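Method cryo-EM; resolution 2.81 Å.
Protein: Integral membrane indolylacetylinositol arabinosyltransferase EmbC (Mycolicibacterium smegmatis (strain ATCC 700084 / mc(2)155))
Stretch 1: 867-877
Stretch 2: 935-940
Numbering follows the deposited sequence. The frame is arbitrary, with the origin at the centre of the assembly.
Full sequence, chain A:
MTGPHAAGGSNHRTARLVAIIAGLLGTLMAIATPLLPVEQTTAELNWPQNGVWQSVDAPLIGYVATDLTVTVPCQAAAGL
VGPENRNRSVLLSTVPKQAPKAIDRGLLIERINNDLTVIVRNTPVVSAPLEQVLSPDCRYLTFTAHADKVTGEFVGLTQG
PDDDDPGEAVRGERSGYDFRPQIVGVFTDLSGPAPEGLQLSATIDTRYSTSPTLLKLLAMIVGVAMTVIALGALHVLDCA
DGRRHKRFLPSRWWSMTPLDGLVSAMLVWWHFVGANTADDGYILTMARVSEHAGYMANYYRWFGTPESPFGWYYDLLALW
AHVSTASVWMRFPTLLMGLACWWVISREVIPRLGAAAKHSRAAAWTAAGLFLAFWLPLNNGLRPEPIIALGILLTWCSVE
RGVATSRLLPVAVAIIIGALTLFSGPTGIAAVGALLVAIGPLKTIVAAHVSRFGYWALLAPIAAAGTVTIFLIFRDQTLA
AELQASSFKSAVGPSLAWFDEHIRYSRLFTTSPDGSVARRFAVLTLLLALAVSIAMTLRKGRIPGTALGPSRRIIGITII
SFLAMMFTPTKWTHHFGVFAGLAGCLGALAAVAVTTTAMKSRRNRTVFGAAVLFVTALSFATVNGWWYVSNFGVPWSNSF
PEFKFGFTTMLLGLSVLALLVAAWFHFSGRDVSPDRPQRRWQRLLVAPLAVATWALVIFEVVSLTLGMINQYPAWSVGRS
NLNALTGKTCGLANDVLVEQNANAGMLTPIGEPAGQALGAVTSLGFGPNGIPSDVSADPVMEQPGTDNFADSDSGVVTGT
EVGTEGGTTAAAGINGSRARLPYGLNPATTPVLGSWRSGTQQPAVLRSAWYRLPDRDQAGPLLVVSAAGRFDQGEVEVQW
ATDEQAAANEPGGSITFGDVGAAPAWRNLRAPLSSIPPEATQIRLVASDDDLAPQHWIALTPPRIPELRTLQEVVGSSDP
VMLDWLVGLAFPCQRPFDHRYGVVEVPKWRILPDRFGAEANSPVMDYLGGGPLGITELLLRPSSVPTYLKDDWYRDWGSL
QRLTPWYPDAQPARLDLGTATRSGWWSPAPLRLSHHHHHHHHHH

Stretch 1, residues 867-877: AAGRFDQGEVE
Stretch 2 (935-940) QHWIAL

Stretch 1 (867-877) and stretch 2 (935-940) belong to one chain and run antiparallel where they meet. The CA atoms of A867 and L940 are 4.9 Å apart, those of A868 and A939 4.9 Å, and those of G869 and I938 4.8 Å. The CA atoms of R870 and H936 are 5.6 Å apart.

The backbone is extended through most of the contact. A867 has phi/psi -152/147 and A868 -121/173. G869 turns to a positive phi, 86/159. R870 (-89/124) and F871 (-155/176) are extended again. D872 lies at -94/-172, Q873 at -75/-55, G874 at -95/33 and E875 at -79/-45; V876 (-105/131) and E877 (-136/168) return to extended values. In stretch 2, Q935 is at -60/-43 and H936 at -68/135. W937 (-160/-172), I938 (-158/139), A939 (-124/153) and L940 (-151/146) are extended.

Few backbone bonds join the stretches. A939 N donates to A868 O at 3.2 Å. W937 N donates weakly to R870 O at 3.4 Å. A867 CA also approaches A939 O at 3.6 Å in a CA-H...O contact.

G869 CA makes a CH-pi contact with W937, 3.6 Å from the centroid of its six-membered ring, over the face. An ideal CB on G869 would be 3.0 Å from W937 CD2, a clash, and would also jam against the preceding carbonyl, so glycine suits the site. W937 has chi1 49° (p) and chi2 -66°.

The small alanines allow close packing: A868 CB is 3.7 Å from A939 CB and 4.3 Å from W937 CH2. All three residues are buried.

H936 has chi1 -160° (t) and chi2 94°. R870 O lies over one face of its ring. E875 OE1 lies at the ring edge, where H936 NE2 donates a weak hydrogen bond to it at 3.4 Å. A carboxylate suits this place as an acceptor. The CA-to-CB bond of E875 points toward stretch 2, with chi1 -51° (m), chi2 -117°, between wells, and chi3 -64°.

The CA-to-CB bond of I938 points away, but its end returns to stretch 1. Chi1 is -93°, between wells, and chi2 is -175° (t). I938 CG1 is 3.8 Å from F871 CB, and I938 CD1 is 4.5 Å from V876 CG2, an apolar patch. F871 has chi1 60° (p) and chi2 -89°; V876 has chi1 -175° (t).

R870 is exposed, which suits its long charged chain; chi1 to chi3 are all t and chi4 is -179°. The CA-to-CB bond of L940 points away, and its apolar side chain suits a buried place, with chi1 -177° (t) and chi2 58° (p). The contact buries 551 Å², both sides summed.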

# COMPACT_ATOMS: atom_id res chain seq x y z
N ALA A 867 20.06 -13.71 30.41
CA ALA A 867 18.74 -13.61 30.99
C ALA A 867 17.68 -13.93 29.95
O ALA A 867 17.84 -13.64 28.77
CB ALA A 867 18.51 -12.21 31.56
N ALA A 868 16.58 -14.52 30.41
CA ALA A 868 15.42 -14.83 29.59
C ALA A 868 14.19 -14.13 30.15
O ALA A 868 14.22 -13.51 31.21
CB ALA A 868 15.18 -16.34 29.52
N GLY A 869 13.10 -14.21 29.40
CA GLY A 869 11.84 -13.69 29.88
C GLY A 869 11.62 -12.23 29.59
O GLY A 869 12.57 -11.49 29.36
N ARG A 870 10.36 -11.80 29.61
CA ARG A 870 10.00 -10.42 29.33
C ARG A 870 10.01 -9.61 30.62
O ARG A 870 9.34 -9.97 31.58
CB ARG A 870 8.62 -10.38 28.68
CG ARG A 870 8.14 -9.00 28.28
CD ARG A 870 6.78 -9.10 27.61
NE ARG A 870 6.22 -7.80 27.24
CZ ARG A 870 5.04 -7.63 26.65
NH1 ARG A 870 4.29 -8.68 26.37
NH2 ARG A 870 4.62 -6.41 26.35
N PHE A 871 10.78 -8.52 30.63
CA PHE A 871 10.87 -7.66 31.80
C PHE A 871 11.28 -6.26 31.37
O PHE A 871 11.57 -6.01 30.20
CB PHE A 871 11.80 -8.25 32.87
CG PHE A 871 13.22 -8.46 32.41
CD1 PHE A 871 13.60 -9.66 31.81
CD2 PHE A 871 14.19 -7.50 32.63
CE1 PHE A 871 14.90 -9.87 31.41
CE2 PHE A 871 15.49 -7.71 32.22
CZ PHE A 871 15.85 -8.89 31.62
N ASP A 872 11.31 -5.34 32.33
CA ASP A 872 11.45 -3.92 32.09
C ASP A 872 12.93 -3.53 32.18
O ASP A 872 13.81 -4.38 32.29
CB ASP A 872 10.57 -3.15 33.08
CG ASP A 872 10.15 -1.78 32.59
OD1 ASP A 872 10.57 -1.38 31.48
OD2 ASP A 872 9.38 -1.10 33.30
N GLN A 873 13.21 -2.22 32.13
CA GLN A 873 14.59 -1.76 32.01
C GLN A 873 15.35 -1.90 33.32
O GLN A 873 16.43 -2.52 33.37
CB GLN A 873 14.60 -0.31 31.52
CG GLN A 873 15.96 0.22 31.05
CD GLN A 873 16.78 0.85 32.16
OE1 GLN A 873 16.24 1.40 33.12
NE2 GLN A 873 18.10 0.78 32.03
N GLY A 874 14.83 -1.32 34.40
CA GLY A 874 15.56 -1.29 35.65
C GLY A 874 15.21 -2.40 36.62
O GLY A 874 15.25 -2.21 37.83
N GLU A 875 14.88 -3.58 36.08
CA GLU A 875 14.49 -4.74 36.92
C GLU A 875 15.73 -5.42 37.52
O GLU A 875 15.71 -5.73 38.73
CB GLU A 875 13.67 -5.74 36.11
CG GLU A 875 12.51 -5.10 35.36
CD GLU A 875 11.14 -5.58 35.80
OE1 GLU A 875 10.85 -6.78 35.62
OE2 GLU A 875 10.36 -4.75 36.32
N VAL A 876 16.77 -5.63 36.70
CA VAL A 876 18.00 -6.29 37.13
C VAL A 876 19.08 -5.24 37.28
O VAL A 876 19.28 -4.41 36.39
CB VAL A 876 18.42 -7.37 36.12
CG1 VAL A 876 19.62 -8.14 36.63
CG2 VAL A 876 17.27 -8.29 35.80
N GLU A 877 19.78 -5.25 38.42
CA GLU A 877 20.80 -4.26 38.70
C GLU A 877 22.03 -4.94 39.28
O GLU A 877 22.01 -6.11 39.65
CB GLU A 877 20.31 -3.19 39.68
CG GLU A 877 19.17 -2.34 39.14
CD GLU A 877 18.73 -1.29 40.12
OE1 GLU A 877 19.28 -1.26 41.25
OE2 GLU A 877 17.83 -0.50 39.78
N GLN A 935 2.43 -14.24 32.62
CA GLN A 935 3.25 -14.11 31.38
C GLN A 935 4.55 -13.36 31.69
O GLN A 935 5.61 -13.83 31.22
CB GLN A 935 2.45 -13.41 30.28
CG GLN A 935 1.75 -12.14 30.73
CD GLN A 935 0.39 -12.42 31.32
OE1 GLN A 935 0.05 -13.56 31.64
NE2 GLN A 935 -0.41 -11.37 31.47
N HIS A 936 4.49 -12.28 32.46
CA HIS A 936 5.73 -11.53 32.80
C HIS A 936 6.60 -12.41 33.71
O HIS A 936 6.04 -13.04 34.62
CB HIS A 936 5.40 -10.17 33.44
CG HIS A 936 6.53 -9.19 33.37
ND1 HIS A 936 6.64 -8.27 32.35
CD2 HIS A 936 7.59 -9.00 34.18
CE1 HIS A 936 7.72 -7.54 32.53
NE2 HIS A 936 8.32 -7.97 33.65
N TRP A 937 7.91 -12.48 33.45
CA TRP A 937 8.86 -13.27 34.28
C TRP A 937 10.31 -12.81 34.08
O TRP A 937 10.50 -11.78 33.49
CB TRP A 937 8.67 -14.75 34.01
CG TRP A 937 8.65 -15.12 32.57
CD1 TRP A 937 7.75 -14.80 31.61
CD2 TRP A 937 9.62 -15.97 31.96
NE1 TRP A 937 8.09 -15.39 30.43
CE2 TRP A 937 9.25 -16.10 30.61
CE3 TRP A 937 10.78 -16.59 32.42
CZ2 TRP A 937 10.00 -16.84 29.73
CZ3 TRP A 937 11.51 -17.34 31.55
CH2 TRP A 937 11.12 -17.46 30.23
N ILE A 938 11.27 -13.54 34.63
CA ILE A 938 12.71 -13.21 34.57
C ILE A 938 13.47 -14.51 34.81
O ILE A 938 13.09 -15.16 35.71
CB ILE A 938 12.96 -12.31 35.78
CG1 ILE A 938 12.83 -10.82 35.46
CG2 ILE A 938 14.27 -12.61 36.45
CD1 ILE A 938 13.20 -9.94 36.62
N ALA A 939 14.56 -14.82 34.10
CA ALA A 939 15.43 -16.00 34.35
C ALA A 939 16.86 -15.50 34.56
O ALA A 939 17.12 -14.42 34.10
CB ALA A 939 15.35 -16.95 33.20
N LEU A 940 17.74 -16.19 35.30
CA LEU A 940 19.05 -15.51 35.52
C LEU A 940 20.20 -16.50 35.69
O LEU A 940 19.99 -17.56 36.31
CB LEU A 940 18.92 -14.62 36.76
CG LEU A 940 20.15 -13.79 37.10
CD1 LEU A 940 20.55 -12.89 35.94
CD2 LEU A 940 19.92 -12.96 38.36